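Local coordinates for RabGAP/TBC protein (Chlamydomonas reinhardtii, PDB 4P17), which is of unknown function in detail but, as a flagellar TBC-domain protein, probably stimulates GTP hydrolysis by Rab GTPases, at residues A[114-125]-A[152-163]; A[26-36]-A[294-302]. All coordinates share one frame; numbering follows the deposited sequence. Where two conformers were deposited one is given.

The two contacts illustrate how chemistry follows place in an all-helical fold. Interaction 1 is a buried contact inside the Rab-GTPase-TBC domain, its centre about 12 Å from the centre of the chain, where the loop leading into helix 128-144 lies along helix 153-164. Carbon contacts, one of them over a ring face, carry most of it, with a small polar cluster at one end. Interaction 2, its centre about 17 Å from that of the chain and only partly buried, ties helix 27-50 to the beginning of helix 299-306 through a salt bridge, an amide-carboxylate bond and bridging waters. The two share no helix, and interaction 1 is nested within the span that interaction 2 closes.

Interaction 1: A[114-125]-A[152-163]; sequences DSTHTFPDHPWL and RAMNTIVGLMLV
F119, in a loop of the all-helical TBC domain, brings its ring CE2 to 3.6 Å from G159 CA on helix 153-164, an approach possible because residue 159 has no CB to collide. Around the ring, T156 O lies at the edge, in its plane, while L160 CD1 packs against CE1 and L125 CD1 sits over one face. That leucine methyl also touches V163 CG2, at 3.5 Å in one of two conformers.

In the same conformer a CH-pi contact continues the seam. The H122 side chain, its CG anti to the backbone N (chi1 -170°), reaches V163, whose CG2 lies over one ring face 4.1 Å from the centroid. ND1 accepts from L125 N (3.0 Å) nearly in the ring plane and NE2 pairs with Y16 O. With an alanine here, L125 N and Y16 O would probably lose these partners and a gap open beside V163 CG2.

Polar contacts gather near the helix start. D114 OD2 and N155 ND2 both bond to Y150 OH, tying the two segments to one hydroxyl. N155 OD1 lies 3.2 Å from T118 OG1, and N155 ND2 gives S115 OG a weak but nearly straight bond of 3.4 Å.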
loop_
_atom_site.group_PDB
_atom_site.type_symbol
_atom_site.label_atom_id
_atom_site.label_comp_id
_atom_site.label_asym_id
_atom_site.label_seq_id
_atom_site.Cartn_x
_atom_site.Cartn_y
_atom_site.Cartn_z
ATOM N N ASP A 114 6.754 18.187 2.362
ATOM C CA ASP A 114 6.607 16.948 1.585
ATOM C C ASP A 114 5.260 16.926 0.816
ATOM O O ASP A 114 5.115 16.204 -0.155
ATOM C CB ASP A 114 6.757 15.726 2.507
ATOM C CG ASP A 114 8.202 15.534 3.042
ATOM O OD1 ASP A 114 9.133 16.355 2.764
ATOM O OD2 ASP A 114 8.418 14.558 3.786
ATOM N N SER A 115 4.300 17.763 1.209
ATOM C CA SER A 115 3.031 17.893 0.469
ATOM C C SER A 115 3.041 18.881 -0.711
ATOM O O SER A 115 2.036 19.030 -1.407
ATOM C CB SER A 115 1.927 18.296 1.444
ATOM O OG SER A 115 1.591 17.212 2.295
ATOM N N THR A 116 4.143 19.558 -0.957
ATOM C CA THR A 116 4.192 20.431 -2.100
ATOM C C THR A 116 4.596 19.643 -3.349
ATOM O O THR A 116 4.739 20.215 -4.423
ATOM C CB THR A 116 5.144 21.590 -1.866
ATOM O OG1 THR A 116 6.482 21.093 -1.753
ATOM C CG2 THR A 116 4.731 22.348 -0.579
ATOM N N HIS A 117 4.763 18.328 -3.240
ATOM C CA HIS A 117 5.040 17.564 -4.464
ATOM C C HIS A 117 4.409 16.163 -4.488
ATOM O O HIS A 117 4.508 15.433 -5.490
ATOM C CB HIS A 117 6.568 17.506 -4.709
ATOM C CG HIS A 117 7.380 17.049 -3.541
ATOM N ND1 HIS A 117 7.928 17.924 -2.628
ATOM C CD2 HIS A 117 7.791 15.812 -3.173
ATOM C CE1 HIS A 117 8.620 17.244 -1.731
ATOM N NE2 HIS A 117 8.552 15.961 -2.037
ATOM N N THR A 118 3.723 15.803 -3.413
ATOM C CA THR A 118 2.885 14.611 -3.427
ATOM C C THR A 118 1.486 14.977 -3.938
ATOM O O THR A 118 1.105 16.149 -3.903
ATOM C CB THR A 118 2.766 13.992 -2.036
ATOM O OG1 THR A 118 2.266 14.980 -1.141
ATOM C CG2 THR A 118 4.125 13.499 -1.528
ATOM N N PHE A 119 0.733 13.978 -4.393
ATOM C CA PHE A 119 -0.635 14.167 -4.924
ATOM C C PHE A 119 -0.897 15.488 -5.612
ATOM O O PHE A 119 -1.766 16.253 -5.198
ATOM C CB PHE A 119 -1.650 14.003 -3.808
ATOM C CG PHE A 119 -1.564 12.691 -3.162
ATOM C CD1 PHE A 119 -1.733 11.558 -3.921
ATOM C CD2 PHE A 119 -1.245 12.573 -1.823
ATOM C CE1 PHE A 119 -1.636 10.332 -3.366
ATOM C CE2 PHE A 119 -1.132 11.325 -1.256
ATOM C CZ PHE A 119 -1.342 10.202 -2.050
ATOM N N PRO A 120 -0.152 15.758 -6.678
ATOM C CA PRO A 120 -0.447 16.999 -7.390
ATOM C C PRO A 120 -1.872 17.005 -7.948
ATOM O O PRO A 120 -2.507 18.054 -7.964
ATOM C CB PRO A 120 0.586 17.009 -8.516
ATOM C CG PRO A 120 0.871 15.552 -8.770
ATOM C CD PRO A 120 0.785 14.891 -7.414
ATOM N N ASP A 121 -2.389 15.849 -8.357
ATOM C CA ASP A 121 -3.591 15.861 -9.166
ATOM C C ASP A 121 -4.857 15.338 -8.500
ATOM O O ASP A 121 -5.933 15.474 -9.075
ATOM C CB ASP A 121 -3.331 15.066 -10.460
ATOM N N HIS A 122 -4.764 14.756 -7.305
ATOM C CA HIS A 122 -5.976 14.257 -6.663
ATOM C C HIS A 122 -6.834 15.440 -6.246
ATOM O O HIS A 122 -6.359 16.309 -5.538
ATOM C CB HIS A 122 -5.668 13.366 -5.442
ATOM C CG HIS A 122 -6.876 12.652 -4.922
ATOM N ND1 HIS A 122 -7.710 13.197 -3.968
ATOM C CD2 HIS A 122 -7.442 11.479 -5.295
ATOM C CE1 HIS A 122 -8.709 12.362 -3.735
ATOM N NE2 HIS A 122 -8.577 11.318 -4.538
ATOM N N PRO A 123 -8.111 15.472 -6.658
ATOM C CA PRO A 123 -8.925 16.657 -6.364
ATOM C C PRO A 123 -9.119 17.015 -4.890
ATOM O O PRO A 123 -9.243 18.201 -4.591
ATOM C CB PRO A 123 -10.262 16.303 -6.992
ATOM C CG PRO A 123 -9.906 15.426 -8.122
ATOM C CD PRO A 123 -8.800 14.574 -7.610
ATOM N N TRP A 124 -9.177 16.041 -3.993
ATOM C CA TRP A 124 -9.363 16.348 -2.567
ATOM C C TRP A 124 -8.024 16.390 -1.804
ATOM O O TRP A 124 -7.813 17.244 -0.951
ATOM C CB TRP A 124 -10.315 15.339 -1.911
ATOM C CG TRP A 124 -10.532 15.694 -0.475
ATOM C CD1 TRP A 124 -11.316 16.705 0.009
ATOM C CD2 TRP A 124 -9.927 15.075 0.648
ATOM N NE1 TRP A 124 -11.227 16.749 1.374
ATOM C CE2 TRP A 124 -10.370 15.762 1.791
ATOM C CE3 TRP A 124 -9.032 14.010 0.804
ATOM C CZ2 TRP A 124 -9.958 15.408 3.068
ATOM C CZ3 TRP A 124 -8.640 13.660 2.067
ATOM C CH2 TRP A 124 -9.108 14.352 3.187
ATOM N N LEU A 125 -7.103 15.482 -2.104
ATOM C CA LEU A 125 -5.842 15.492 -1.381
ATOM C C LEU A 125 -5.033 16.760 -1.714
ATOM O O LEU A 125 -4.247 17.193 -0.875
ATOM C CB LEU A 125 -5.000 14.256 -1.657
ATOM C CG LEU A 125 -5.483 12.947 -1.013
ATOM C CD1 LEU A 125 -4.758 11.766 -1.603
ATOM C CD2 LEU A 125 -5.355 12.940 0.550
ATOM N N ARG A 152 9.282 10.639 4.945
ATOM C CA ARG A 152 8.579 11.052 3.746
ATOM C C ARG A 152 7.628 9.963 3.211
ATOM O O ARG A 152 6.489 10.231 2.837
ATOM C CB ARG A 152 9.634 11.425 2.698
ATOM C CG ARG A 152 9.140 11.750 1.334
ATOM C CD ARG A 152 10.358 12.240 0.546
ATOM N NE ARG A 152 10.161 12.259 -0.898
ATOM C CZ ARG A 152 11.153 12.205 -1.787
ATOM N NH1 ARG A 152 12.417 12.120 -1.380
ATOM N NH2 ARG A 152 10.884 12.229 -3.086
ATOM N N ALA A 153 8.104 8.714 3.259
ATOM C CA ALA A 153 7.323 7.554 2.858
ATOM C C ALA A 153 5.904 7.597 3.424
ATOM O O ALA A 153 4.954 7.218 2.773
ATOM C CB ALA A 153 8.042 6.257 3.323
ATOM N N MET A 154 5.779 8.052 4.658
ATOM C CA MET A 154 4.493 8.021 5.339
ATOM C C MET A 154 3.508 9.029 4.733
ATOM O O MET A 154 2.313 8.909 4.909
ATOM C CB MET A 154 4.692 8.270 6.837
ATOM C CG MET A 154 5.465 7.153 7.573
ATOM S SD MET A 154 6.265 7.739 9.107
ATOM C CE MET A 154 4.819 7.967 10.150
ATOM N N ASN A 155 3.998 10.017 3.991
ATOM C CA ASN A 155 3.093 11.024 3.435
ATOM C C ASN A 155 2.117 10.399 2.456
ATOM O O ASN A 155 0.906 10.483 2.638
ATOM C CB ASN A 155 3.880 12.158 2.762
ATOM C CG ASN A 155 3.031 13.389 2.531
ATOM O OD1 ASN A 155 2.146 13.401 1.670
ATOM N ND2 ASN A 155 3.331 14.442 3.250
ATOM N N THR A 156 2.618 9.686 1.449
ATOM C CA THR A 156 1.718 9.142 0.443
ATOM C C THR A 156 0.928 7.938 0.997
ATOM O O THR A 156 -0.209 7.704 0.610
ATOM C CB THR A 156 2.479 8.755 -0.876
ATOM O OG1 THR A 156 3.523 7.824 -0.599
ATOM C CG2 THR A 156 3.074 10.021 -1.552
ATOM N N ILE A 157 1.498 7.199 1.943
ATOM C CA ILE A 157 0.736 6.152 2.637
ATOM C C ILE A 157 -0.520 6.719 3.312
ATOM O O ILE A 157 -1.622 6.239 3.141
ATOM C CB ILE A 157 1.619 5.443 3.688
ATOM C CG1 ILE A 157 2.739 4.669 2.982
ATOM C CG2 ILE A 157 0.791 4.453 4.523
ATOM C CD1 ILE A 157 3.736 4.039 3.900
ATOM N N VAL A 158 -0.367 7.778 4.090
ATOM C CA VAL A 158 -1.510 8.289 4.801
ATOM C C VAL A 158 -2.488 8.944 3.839
ATOM O O VAL A 158 -3.705 8.920 4.069
ATOM C CB VAL A 158 -1.081 9.276 5.901
ATOM C CG1 VAL A 158 -2.301 10.073 6.413
ATOM C CG2 VAL A 158 -0.415 8.530 6.986
ATOM N N GLY A 159 -1.964 9.498 2.744
ATOM C CA GLY A 159 -2.797 10.086 1.721
ATOM C C GLY A 159 -3.709 9.031 1.128
ATOM O O GLY A 159 -4.904 9.237 0.977
ATOM N N LEU A 160 -3.160 7.866 0.803
ATOM C CA LEU A 160 -4.004 6.827 0.245
ATOM C C LEU A 160 -4.880 6.228 1.310
ATOM O O LEU A 160 -5.993 5.836 1.023
ATOM C CB LEU A 160 -3.168 5.743 -0.458
ATOM C CG LEU A 160 -3.457 5.511 -1.940
ATOM C CD1 LEU A 160 -3.365 6.772 -2.749
ATOM C CD2 LEU A 160 -2.435 4.488 -2.466
ATOM N N MET A 161 -4.402 6.166 2.555
ATOM C CA MET A 161 -5.259 5.698 3.626
ATOM C C MET A 161 -6.477 6.615 3.772
ATOM O O MET A 161 -7.610 6.134 3.864
ATOM C CB MET A 161 -4.500 5.631 4.942
ATOM C CG MET A 161 -3.547 4.479 5.062
ATOM S SD MET A 161 -2.885 4.581 6.742
ATOM C CE MET A 161 -1.768 3.163 6.740
ATOM N N LEU A 162 -6.241 7.925 3.765
ATOM C CA LEU A 162 -7.357 8.876 3.862
ATOM C C LEU A 162 -8.402 8.643 2.760
ATOM O O LEU A 162 -9.592 8.581 3.023
ATOM C CB LEU A 162 -6.841 10.313 3.836
ATOM C CG LEU A 162 -6.171 10.819 5.121
ATOM C CD1 LEU A 162 -5.522 12.173 4.863
ATOM C CD2 LEU A 162 -7.146 10.892 6.301
ATOM N N VAL A 163 -7.946 8.470 1.529
ATOM C CA VAL A 163 -8.880 8.308 0.430
ATOM C C VAL A 163 -9.624 6.968 0.524
ATOM O O VAL A 163 -10.828 6.910 0.269
ATOM C CB VAL A 163 -8.159 8.439 -0.929
ATOM C CG1 VAL A 163 -9.088 8.134 -2.039
ATOM C CG2 VAL A 163 -7.607 9.861 -1.118
#

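Interaction 2: A[26-36]-A[294-302]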
loop_
_atom_site.group_PDB
_atom_site.type_symbol
_atom_site.label_atom_id
_atom_site.label_comp_id
_atom_site.label_asym_id
_atom_site.label_seq_id
_atom_site.Cartn_x
_atom_site.Cartn_y
_atom_site.Cartn_z
ATOM N N GLN A 26 -6.299 -2.389 -21.476
ATOM C CA GLN A 26 -5.970 -1.649 -20.256
ATOM C C GLN A 26 -7.243 -1.155 -19.606
ATOM O O GLN A 26 -7.463 -1.300 -18.384
ATOM C CB GLN A 26 -5.028 -0.485 -20.574
ATOM C CG GLN A 26 -3.963 -0.219 -19.508
ATOM C CD GLN A 26 -2.877 0.758 -19.972
ATOM O OE1 GLN A 26 -3.166 1.856 -20.456
ATOM N NE2 GLN A 26 -1.622 0.347 -19.837
ATOM N N GLU A 27 -8.094 -0.551 -20.427
ATOM C CA GLU A 27 -9.431 -0.248 -19.977
ATOM C C GLU A 27 -10.127 -1.582 -19.761
ATOM O O GLU A 27 -10.990 -1.706 -18.888
ATOM C CB GLU A 27 -10.180 0.623 -20.990
ATOM N N ASP A 28 -9.743 -2.583 -20.557
ATOM C CA ASP A 28 -10.305 -3.920 -20.408
ATOM C C ASP A 28 -9.810 -4.562 -19.119
ATOM O O ASP A 28 -10.547 -5.306 -18.479
ATOM C CB ASP A 28 -9.937 -4.811 -21.597
ATOM C CG ASP A 28 -10.579 -6.191 -21.525
ATOM O OD1 ASP A 28 -11.829 -6.269 -21.411
ATOM O OD2 ASP A 28 -9.834 -7.201 -21.589
ATOM N N GLU A 29 -8.550 -4.286 -18.764
ATOM C CA GLU A 29 -7.975 -4.800 -17.518
ATOM C C GLU A 29 -8.864 -4.366 -16.364
ATOM O O GLU A 29 -9.350 -5.179 -15.575
ATOM C CB GLU A 29 -6.534 -4.290 -17.317
ATOM C CG GLU A 29 -5.551 -4.906 -18.319
ATOM C CD GLU A 29 -4.147 -4.341 -18.269
ATOM O OE1 GLU A 29 -3.887 -3.346 -17.555
ATOM O OE2 GLU A 29 -3.282 -4.890 -18.979
ATOM N N ARG A 30 -9.122 -3.073 -16.310
ATOM C CA ARG A 30 -9.918 -2.541 -15.212
ATOM C C ARG A 30 -11.373 -3.073 -15.239
ATOM O O ARG A 30 -11.974 -3.340 -14.197
ATOM C CB ARG A 30 -9.870 -1.000 -15.260
ATOM C CG ARG A 30 -8.500 -0.422 -14.929
ATOM C CD ARG A 30 -8.466 1.107 -15.081
ATOM N NE ARG A 30 -9.658 1.733 -14.529
ATOM C CZ ARG A 30 -9.814 2.056 -13.247
ATOM N NH1 ARG A 30 -8.841 1.827 -12.379
ATOM N NH2 ARG A 30 -10.944 2.617 -12.828
ATOM N N ARG A 31 -11.946 -3.259 -16.422
ATOM C CA ARG A 31 -13.310 -3.781 -16.501
ATOM C C ARG A 31 -13.334 -5.218 -15.939
ATOM O O ARG A 31 -14.196 -5.568 -15.146
ATOM C CB ARG A 31 -13.802 -3.700 -17.951
ATOM C CG ARG A 31 -15.114 -4.383 -18.311
ATOM C CD ARG A 31 -16.185 -4.411 -17.214
ATOM N NE ARG A 31 -16.469 -3.126 -16.577
ATOM C CZ ARG A 31 -17.351 -2.958 -15.594
ATOM N NH1 ARG A 31 -18.039 -3.987 -15.124
ATOM N NH2 ARG A 31 -17.546 -1.749 -15.078
ATOM N N SER A 32 -12.365 -6.030 -16.342
ATOM C CA SER A 32 -12.239 -7.387 -15.834
ATOM C C SER A 32 -12.164 -7.391 -14.322
ATOM O O SER A 32 -12.801 -8.203 -13.675
ATOM C CB SER A 32 -11.009 -8.087 -16.409
ATOM O OG SER A 32 -10.958 -9.456 -15.985
ATOM N N CYS A 33 -11.379 -6.488 -13.743
ATOM C CA CYS A 33 -11.219 -6.502 -12.292
ATOM C C CYS A 33 -12.494 -6.094 -11.604
ATOM O O CYS A 33 -12.831 -6.654 -10.536
ATOM C CB CYS A 33 -10.071 -5.602 -11.868
ATOM S SG CYS A 33 -8.458 -6.252 -12.478
ATOM N N ASP A 34 -13.226 -5.158 -12.214
ATOM C CA ASP A 34 -14.480 -4.709 -11.643
ATOM C C ASP A 34 -15.521 -5.826 -11.718
ATOM O O ASP A 34 -16.313 -5.999 -10.791
ATOM C CB ASP A 34 -15.029 -3.466 -12.360
ATOM C CG ASP A 34 -14.244 -2.186 -12.053
ATOM O OD1 ASP A 34 -13.418 -2.177 -11.109
ATOM O OD2 ASP A 34 -14.499 -1.179 -12.758
ATOM N N VAL A 35 -15.535 -6.567 -12.829
ATOM C CA VAL A 35 -16.519 -7.641 -12.975
ATOM C C VAL A 35 -16.209 -8.776 -12.007
ATOM O O VAL A 35 -17.115 -9.372 -11.428
ATOM C CB VAL A 35 -16.609 -8.214 -14.413
ATOM C CG1 VAL A 35 -17.083 -7.169 -15.359
ATOM C CG2 VAL A 35 -15.314 -8.765 -14.867
ATOM N N ASN A 36 -14.937 -9.095 -11.822
ATOM C CA ASN A 36 -14.588 -10.108 -10.843
ATOM C C ASN A 36 -14.930 -9.659 -9.425
ATOM O O ASN A 36 -15.346 -10.458 -8.609
ATOM C CB ASN A 36 -13.105 -10.457 -10.928
ATOM C CG ASN A 36 -12.794 -11.319 -12.130
ATOM O OD1 ASN A 36 -13.693 -11.926 -12.701
ATOM N ND2 ASN A 36 -11.525 -11.390 -12.506
ATOM N N ALA A 294 3.580 1.997 -13.082
ATOM C CA ALA A 294 2.563 3.035 -12.951
ATOM C C ALA A 294 1.297 2.728 -13.759
ATOM O O ALA A 294 0.247 3.350 -13.543
ATOM C CB ALA A 294 3.155 4.401 -13.355
ATOM N N THR A 295 1.362 1.778 -14.688
ATOM C CA THR A 295 0.153 1.434 -15.444
ATOM C C THR A 295 -0.268 -0.012 -15.195
ATOM O O THR A 295 -0.930 -0.663 -16.011
ATOM C CB THR A 295 0.343 1.713 -16.930
ATOM O OG1 THR A 295 1.448 0.961 -17.414
ATOM C CG2 THR A 295 0.600 3.197 -17.137
ATOM N N MET A 296 0.105 -0.511 -14.023
ATOM C CA MET A 296 -0.249 -1.861 -13.643
ATOM C C MET A 296 -1.709 -1.881 -13.147
ATOM O O MET A 296 -1.984 -1.897 -11.951
ATOM C CB MET A 296 0.731 -2.382 -12.595
ATOM C CG MET A 296 0.873 -3.907 -12.574
ATOM S SD MET A 296 -0.685 -4.819 -12.348
ATOM C CE MET A 296 -0.273 -6.370 -13.142
ATOM N N HIS A 297 -2.646 -1.904 -14.091
ATOM C CA HIS A 297 -4.063 -1.823 -13.774
ATOM C C HIS A 297 -4.680 -3.190 -13.524
ATOM O O HIS A 297 -5.728 -3.281 -12.905
ATOM C CB HIS A 297 -4.806 -1.091 -14.905
ATOM C CG HIS A 297 -4.387 0.330 -15.044
ATOM N ND1 HIS A 297 -4.747 1.298 -14.127
ATOM C CD2 HIS A 297 -3.591 0.943 -15.951
ATOM C CE1 HIS A 297 -4.215 2.453 -14.486
ATOM N NE2 HIS A 297 -3.509 2.267 -15.584
ATOM N N GLN A 298 -3.983 -4.255 -13.930
ATOM C CA GLN A 298 -4.506 -5.598 -13.772
ATOM C C GLN A 298 -4.240 -6.072 -12.352
ATOM O O GLN A 298 -3.320 -6.869 -12.087
ATOM C CB GLN A 298 -3.876 -6.559 -14.803
ATOM C CG GLN A 298 -4.895 -7.379 -15.584
ATOM C CD GLN A 298 -5.981 -7.975 -14.719
ATOM O OE1 GLN A 298 -5.822 -8.127 -13.506
ATOM N NE2 GLN A 298 -7.103 -8.307 -15.337
ATOM N N ARG A 299 -5.035 -5.572 -11.416
ATOM C CA ARG A 299 -4.813 -5.903 -10.019
ATOM C C ARG A 299 -5.149 -7.373 -9.685
ATOM O O ARG A 299 -4.559 -7.970 -8.792
ATOM C CB ARG A 299 -5.609 -4.941 -9.116
ATOM C CG ARG A 299 -7.094 -4.890 -9.344
ATOM C CD ARG A 299 -7.688 -3.709 -8.646
ATOM N NE ARG A 299 -9.148 -3.743 -8.677
ATOM C CZ ARG A 299 -9.888 -3.136 -9.590
ATOM N NH1 ARG A 299 -9.325 -2.445 -10.575
ATOM N NH2 ARG A 299 -11.200 -3.215 -9.511
ATOM N N ASP A 300 -6.048 -7.978 -10.455
ATOM C CA ASP A 300 -6.364 -9.375 -10.254
ATOM C C ASP A 300 -5.150 -10.248 -10.574
ATOM O O ASP A 300 -4.764 -11.145 -9.801
ATOM C CB ASP A 300 -7.537 -9.827 -11.133
ATOM C CG ASP A 300 -8.898 -9.361 -10.646
ATOM O OD1 ASP A 300 -9.070 -9.000 -9.455
ATOM O OD2 ASP A 300 -9.832 -9.433 -11.479
ATOM N N VAL A 301 -4.542 -9.985 -11.724
ATOM C CA VAL A 301 -3.393 -10.766 -12.150
ATOM C C VAL A 301 -2.197 -10.498 -11.245
ATOM O O VAL A 301 -1.406 -11.420 -10.959
ATOM C CB VAL A 301 -3.058 -10.460 -13.596
ATOM C CG1 VAL A 301 -1.736 -11.110 -14.009
ATOM C CG2 VAL A 301 -4.222 -10.914 -14.466
ATOM N N LEU A 302 -2.040 -9.264 -10.787
ATOM C CA LEU A 302 -0.927 -8.997 -9.866
ATOM C C LEU A 302 -1.034 -9.879 -8.630
ATOM O O LEU A 302 -0.039 -10.469 -8.184
ATOM C CB LEU A 302 -0.873 -7.523 -9.430
ATOM C CG LEU A 302 0.325 -7.223 -8.500
ATOM C CD1 LEU A 302 1.680 -7.509 -9.175
ATOM C CD2 LEU A 302 0.268 -5.762 -8.039
HETATM O O HOH W 1 -0.807 -2.203 -17.892
HETATM O O HOH W 2 -1.692 -3.930 -16.333
HETATM O O HOH W 3 -6.559 0.956 -12.020
HETATM O O HOH W 4 -9.162 -9.947 -13.856
HETATM O O HOH W 5 -11.188 -7.647 -8.665
HETATM O O HOH W 6 -11.001 -0.844 -11.884
#
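D300 OD2 is gripped by N36 ND2 at 2.8 Å and by a water that also joins S32 OG and Q298 NE2, pinning helix 27-50 to the N-terminal turn of helix 299-306. The amide of N36 approaches from above the carboxylate, 42° out of its plane, while the other oxygen, OD1, forms a salt bridge with R248. Q298 is the N-cap of the later helix: its chain bends at chi2, and OE1 accepts from V301 N at 2.9 Å.

C33 is the knot of the contact. With SG anti to its carbonyl carbon (chi1 -66°), the thiol accepts from D300 N at 3.6 Å, a long bond as suits sulfur. Its CB meanwhile lies over one face of the R299 guanidinium, 3.4 Å from CZ. Turned this way, the flat group meets D34 with its edge: NH2 donates to D34 OD1 at 2.9 Å, exactly in the guanidinium plane, and a water accepting from NH1 probably bridges to the same oxygen. R31 adds a long ion pair with D34 OD2. E244 forms a salt bridge with R30 and a weak, long ion pair with R299, so its charge probably offsets the nearness of the two arginines.

Toward the start of the earlier helix, aliphatic stems do the packing. E29 CG meets Q298 CG at 3.7 Å, and R30 CG lies 3.8 Å from H297 CB. The guanidinium of R30 stands almost perpendicular to the H297 ring, and a water in the ring plane, 2.8 Å from H297 ND1, links that nitrogen to R30 NH1.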